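Local coordinates for B-cell lymphoma 3 protein (Homo sapiens, PDB 1K1A) that regulates transcription of NF-kappa-B target genes, inhibiting nuclear translocation of the p50 subunit in the cytoplasm and acting as a transcriptional activator in the nucleus, at residues S210-N213 / D217-L220; A174-Q179 / R200-S205. All blocks are in the same frame, centred on the assembly; numbering follows the deposited sequence.

Contact 1. Residues S210-N213 / D217-L220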
loop_
_atom_site.group_PDB
_atom_site.type_symbol
_atom_site.label_atom_id
_atom_site.label_comp_id
_atom_site.label_asym_id
_atom_site.label_seq_id
_atom_site.Cartn_x
_atom_site.Cartn_y
_atom_site.Cartn_z
ATOM N N SER A 210 14.841 -24.440 -8.275
ATOM C CA SER A 210 15.605 -25.372 -7.439
ATOM C C SER A 210 15.642 -24.914 -5.984
ATOM O O SER A 210 16.243 -25.564 -5.130
ATOM C CB SER A 210 17.031 -25.510 -7.962
ATOM O OG SER A 210 17.798 -24.356 -7.637
ATOM N N LEU A 211 14.999 -23.788 -5.708
ATOM C CA LEU A 211 14.990 -23.224 -4.366
ATOM C C LEU A 211 14.184 -24.098 -3.406
ATOM O O LEU A 211 13.015 -24.383 -3.651
ATOM C CB LEU A 211 14.412 -21.815 -4.405
ATOM C CG LEU A 211 14.510 -21.006 -3.122
ATOM C CD1 LEU A 211 15.960 -20.888 -2.663
ATOM C CD2 LEU A 211 13.897 -19.640 -3.346
ATOM N N LYS A 212 14.818 -24.525 -2.319
ATOM C CA LYS A 212 14.163 -25.399 -1.341
ATOM C C LYS A 212 13.520 -24.618 -0.200
ATOM O O LYS A 212 14.062 -23.606 0.247
ATOM C CB LYS A 212 15.167 -26.396 -0.759
ATOM C CG LYS A 212 15.920 -27.214 -1.788
ATOM C CD LYS A 212 16.917 -28.158 -1.109
ATOM C CE LYS A 212 16.210 -29.232 -0.313
ATOM N NZ LYS A 212 15.470 -30.188 -1.195
ATOM N N ASN A 213 12.348 -25.063 0.249
ATOM C CA ASN A 213 11.729 -24.474 1.432
ATOM C C ASN A 213 12.078 -25.285 2.675
ATOM O O ASN A 213 12.909 -26.195 2.611
ATOM C CB ASN A 213 10.211 -24.274 1.280
ATOM C CG ASN A 213 9.439 -25.588 1.071
ATOM O OD1 ASN A 213 9.893 -26.672 1.430
ATOM N ND2 ASN A 213 8.253 -25.472 0.499
ATOM N N ASP A 217 11.120 -28.900 -0.062
ATOM C CA ASP A 217 10.427 -28.958 -1.347
ATOM C C ASP A 217 10.904 -27.844 -2.283
ATOM O O ASP A 217 11.150 -26.722 -1.837
ATOM C CB ASP A 217 8.927 -28.764 -1.129
ATOM C CG ASP A 217 8.192 -30.053 -0.863
ATOM O OD1 ASP A 217 8.781 -31.141 -1.022
ATOM O OD2 ASP A 217 7.000 -30.067 -0.497
ATOM N N THR A 218 11.039 -28.153 -3.574
ATOM C CA THR A 218 11.302 -27.124 -4.585
ATOM C C THR A 218 10.004 -26.911 -5.351
ATOM O O THR A 218 9.099 -27.740 -5.277
ATOM C CB THR A 218 12.397 -27.568 -5.579
ATOM O OG1 THR A 218 12.001 -28.795 -6.214
ATOM C CG2 THR A 218 13.693 -27.911 -4.867
ATOM N N PRO A 219 9.899 -25.818 -6.098
ATOM C CA PRO A 219 8.697 -25.578 -6.898
ATOM C C PRO A 219 8.436 -26.761 -7.835
ATOM O O PRO A 219 7.285 -27.076 -8.147
ATOM C CB PRO A 219 9.052 -24.317 -7.690
ATOM C CG PRO A 219 10.057 -23.620 -6.831
ATOM C CD PRO A 219 10.885 -24.729 -6.232
ATOM N N LEU A 220 9.502 -27.418 -8.271
ATOM C CA LEU A 220 9.355 -28.579 -9.132
ATOM C C LEU A 220 8.634 -29.705 -8.380
ATOM O O LEU A 220 7.711 -30.330 -8.909
ATOM C CB LEU A 220 10.724 -29.054 -9.634
ATOM C CG LEU A 220 10.840 -29.269 -11.144
ATOM C CD1 LEU A 220 12.030 -30.174 -11.473
ATOM C CD2 LEU A 220 9.553 -29.843 -11.714
HETATM O O HOH W 1 6.224 -27.686 0.458
#
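K212 and T218 mark the closest approach of the two backbones, with 4.7 Å between their CA atoms, where 210-213 and 217-220 run as the two limbs of a loop. The main-chain link is a hydrogen bond from N213 N to D217 O (2.9 Å), reasonably straight at 154° at the hydrogen. Two CA-H...O contacts extend it: K212 CA approaches D217 O at 3.3 Å, and T218 CA approaches L211 O at 3.4 Å.

The N213 side chain adds the return bond. With chi1 at 62°, its CG sits between the backbone N and the carbonyl carbon, which brings OD1 within 2.9 Å of D217 N. That donor stands above the amide plane, 46° out of it. The N213 and D217 side chains run side by side, pointing the same way, and a water joins them, accepting from N213 ND2 (3.0 Å) and donating to D217 OD2 (2.7 Å). ND2 also bonds to S184 OG, and OD2 to H215 ND1. Replacing N213 by alanine removes the amide, and is likely to leave D217 N without its side-chain acceptor and both S184 OG and the bridging water without their ND2 partner.

Looser packing lies further along the limbs. T218 CG2 rests 3.5 Å from S210 O and also meets K212 CG, while P219 CD borders L211 O; the P219 ring packs on L187 and H188 of helix 186-193. The Thr-Pro-Leu sequence of 218-220 matches the start of the ankyrin TPLH motif, and the paired limbs form the base of the hairpin-like loop characteristic of the junction between ankyrin repeats.

Contact 2. Residues A174-Q179 / R200-S205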
loop_
_atom_site.group_PDB
_atom_site.type_symbol
_atom_site.label_atom_id
_atom_site.label_comp_id
_atom_site.label_asym_id
_atom_site.label_seq_id
_atom_site.Cartn_x
_atom_site.Cartn_y
_atom_site.Cartn_z
ATOM N N ALA A 174 11.088 -5.991 -8.891
ATOM C CA ALA A 174 10.838 -6.837 -7.716
ATOM C C ALA A 174 11.696 -8.119 -7.713
ATOM O O ALA A 174 11.915 -8.735 -8.754
ATOM C CB ALA A 174 9.364 -7.200 -7.631
ATOM N N ASN A 175 12.164 -8.507 -6.533
ATOM C CA ASN A 175 12.942 -9.725 -6.372
ATOM C C ASN A 175 12.045 -10.944 -6.554
ATOM O O ASN A 175 11.247 -11.268 -5.691
ATOM C CB ASN A 175 13.610 -9.747 -4.997
ATOM C CG ASN A 175 14.379 -11.026 -4.742
ATOM O OD1 ASN A 175 14.617 -11.817 -5.660
ATOM N ND2 ASN A 175 14.764 -11.244 -3.487
ATOM N N VAL A 176 12.180 -11.613 -7.694
ATOM C CA VAL A 176 11.325 -12.742 -8.019
ATOM C C VAL A 176 11.609 -13.965 -7.117
ATOM O O VAL A 176 10.768 -14.859 -6.965
ATOM C CB VAL A 176 11.449 -13.103 -9.539
ATOM C CG1 VAL A 176 12.812 -13.720 -9.848
ATOM C CG2 VAL A 176 10.324 -14.014 -9.971
ATOM N N ASN A 177 12.777 -13.980 -6.488
ATOM C CA ASN A 177 13.146 -15.093 -5.618
ATOM C C ASN A 177 13.075 -14.813 -4.108
ATOM O O ASN A 177 13.665 -15.535 -3.304
ATOM C CB ASN A 177 14.509 -15.639 -6.010
ATOM C CG ASN A 177 14.489 -16.299 -7.370
ATOM O OD1 ASN A 177 13.602 -17.097 -7.670
ATOM N ND2 ASN A 177 15.461 -15.956 -8.210
ATOM N N ALA A 178 12.318 -13.792 -3.729
ATOM C CA ALA A 178 12.080 -13.513 -2.317
ATOM C C ALA A 178 11.399 -14.713 -1.645
ATOM O O ALA A 178 10.578 -15.397 -2.265
ATOM C CB ALA A 178 11.225 -12.268 -2.167
ATOM N N GLN A 179 11.739 -14.970 -0.384
ATOM C CA GLN A 179 11.150 -16.103 0.350
ATOM C C GLN A 179 10.397 -15.676 1.610
ATOM O O GLN A 179 10.774 -14.705 2.282
ATOM C CB GLN A 179 12.236 -17.107 0.752
ATOM C CG GLN A 179 12.866 -17.873 -0.398
ATOM C CD GLN A 179 14.099 -18.656 0.047
ATOM O OE1 GLN A 179 14.047 -19.881 0.185
ATOM N NE2 GLN A 179 15.190 -17.953 0.294
ATOM N N ARG A 200 4.278 -19.316 -15.891
ATOM C CA ARG A 200 4.963 -18.902 -17.112
ATOM C C ARG A 200 5.669 -17.565 -16.929
ATOM O O ARG A 200 6.826 -17.410 -17.332
ATOM C CB ARG A 200 3.986 -18.796 -18.287
ATOM C CG ARG A 200 3.554 -20.139 -18.884
ATOM C CD ARG A 200 2.490 -20.022 -19.976
ATOM N NE ARG A 200 1.937 -21.325 -20.338
ATOM C CZ ARG A 200 0.668 -21.672 -20.181
ATOM N NH1 ARG A 200 -0.211 -20.808 -19.674
ATOM N NH2 ARG A 200 0.274 -22.890 -20.528
ATOM N N THR A 201 4.964 -16.605 -16.341
ATOM C CA THR A 201 5.513 -15.266 -16.131
ATOM C C THR A 201 6.720 -15.269 -15.181
ATOM O O THR A 201 7.756 -14.685 -15.488
ATOM C CB THR A 201 4.417 -14.311 -15.632
ATOM O OG1 THR A 201 3.591 -13.918 -16.738
ATOM C CG2 THR A 201 5.016 -12.996 -15.166
ATOM N N LEU A 202 6.581 -15.923 -14.031
ATOM C CA LEU A 202 7.686 -16.013 -13.069
ATOM C C LEU A 202 8.940 -16.697 -13.650
ATOM O O LEU A 202 10.052 -16.236 -13.441
ATOM C CB LEU A 202 7.241 -16.732 -11.788
ATOM C CG LEU A 202 6.133 -16.065 -10.963
ATOM C CD1 LEU A 202 5.567 -17.024 -9.917
ATOM C CD2 LEU A 202 6.636 -14.780 -10.303
ATOM N N VAL A 203 8.756 -17.807 -14.360
ATOM C CA VAL A 203 9.893 -18.542 -14.924
ATOM C C VAL A 203 10.644 -17.714 -15.962
ATOM O O VAL A 203 11.872 -17.671 -15.969
ATOM C CB VAL A 203 9.457 -19.892 -15.563
ATOM C CG1 VAL A 203 10.612 -20.511 -16.363
ATOM C CG2 VAL A 203 8.975 -20.860 -14.495
ATOM N N ARG A 204 9.910 -17.041 -16.828
ATOM C CA ARG A 204 10.550 -16.226 -17.839
ATOM C C ARG A 204 11.259 -15.034 -17.210
ATOM O O ARG A 204 12.199 -14.500 -17.783
ATOM C CB ARG A 204 9.538 -15.734 -18.854
ATOM C CG ARG A 204 9.117 -16.787 -19.842
ATOM C CD ARG A 204 8.338 -16.225 -20.995
ATOM N NE ARG A 204 7.984 -17.254 -21.960
ATOM C CZ ARG A 204 7.190 -17.048 -22.992
ATOM N NH1 ARG A 204 6.667 -15.848 -23.186
ATOM N NH2 ARG A 204 6.914 -18.038 -23.832
ATOM N N SER A 205 10.800 -14.629 -16.031
ATOM C CA SER A 205 11.383 -13.487 -15.334
ATOM C C SER A 205 12.525 -13.892 -14.425
ATOM O O SER A 205 13.038 -13.068 -13.660
ATOM C CB SER A 205 10.319 -12.746 -14.533
ATOM O OG SER A 205 9.346 -12.208 -15.402
#
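V176 reaches L202 with one methyl and S205 with the other. V176 CG2 lies 3.8 Å from L202 CD2, an ordinary van der Waals separation, and V176 CG1 lies 3.9 Å from S205 O in the turn that follows helix 196-204. Chi1 of V176, at 70°, splits the two branches: CG2 stands opposite the backbone N and faces the leucine, while CG1 occupies the position between N and the carbonyl carbon. The backbones stay well apart, 7.0 Å between the CA atoms of V176 and L202, so V176 spans the gap with its methyls, to the end of L202 and to the S205 carbonyl. The buried surface is small, 119 Å² over both segments, and more than half of it belongs to V176.

The next shell fixes the valine's carrier. Residues 175-178 form a type I beta turn whose closing bond, A178 N to N175 O, is weak at 3.4 Å. N175 OD1 also accepts from N177 N at 3.0 Å, an Asx turn that probably steadies the weakly closed beta turn; the donor stands 56° out of the amide plane. N175 N in turn bonds to D143 OD1.

On the other segment, S205 OG donates to T201 O at 2.9 Å, one helical turn back, which gives the hydroxyl a partner on its own helix. L202 is buried against A186, L187 and A190 of helix 186-193, and T201 and S205 touch helix 163-171. V176 thus joins the loop at the end of the fifth repeat to helix 196-204 of the sixth through a methyl-to-methyl contact and a methyl against a carbonyl oxygen, neither directional; direction comes from next door, where N177 OD1 takes the D208 amide N.

In the fold
Neither contact is a deep core: contact 1 is a surface contact about 29 Å from the chain's centre, measured centre to centre, and contact 2, about 20 Å out, is partly buried. Contact 1 is local, closing a loop with only three residues between its segments through backbone, amide and water bonds. Contact 2 spans twenty residues, from the fifth repeat to the sixth, and relies on the methyl groups of a valine. Both lean on helix 186-193, where P219 and L202 each touch L187. Their centres lie about 13 Å apart, and L211 CD2 meets N177 O at 4.1 Å, so the loops of these two contacts touch.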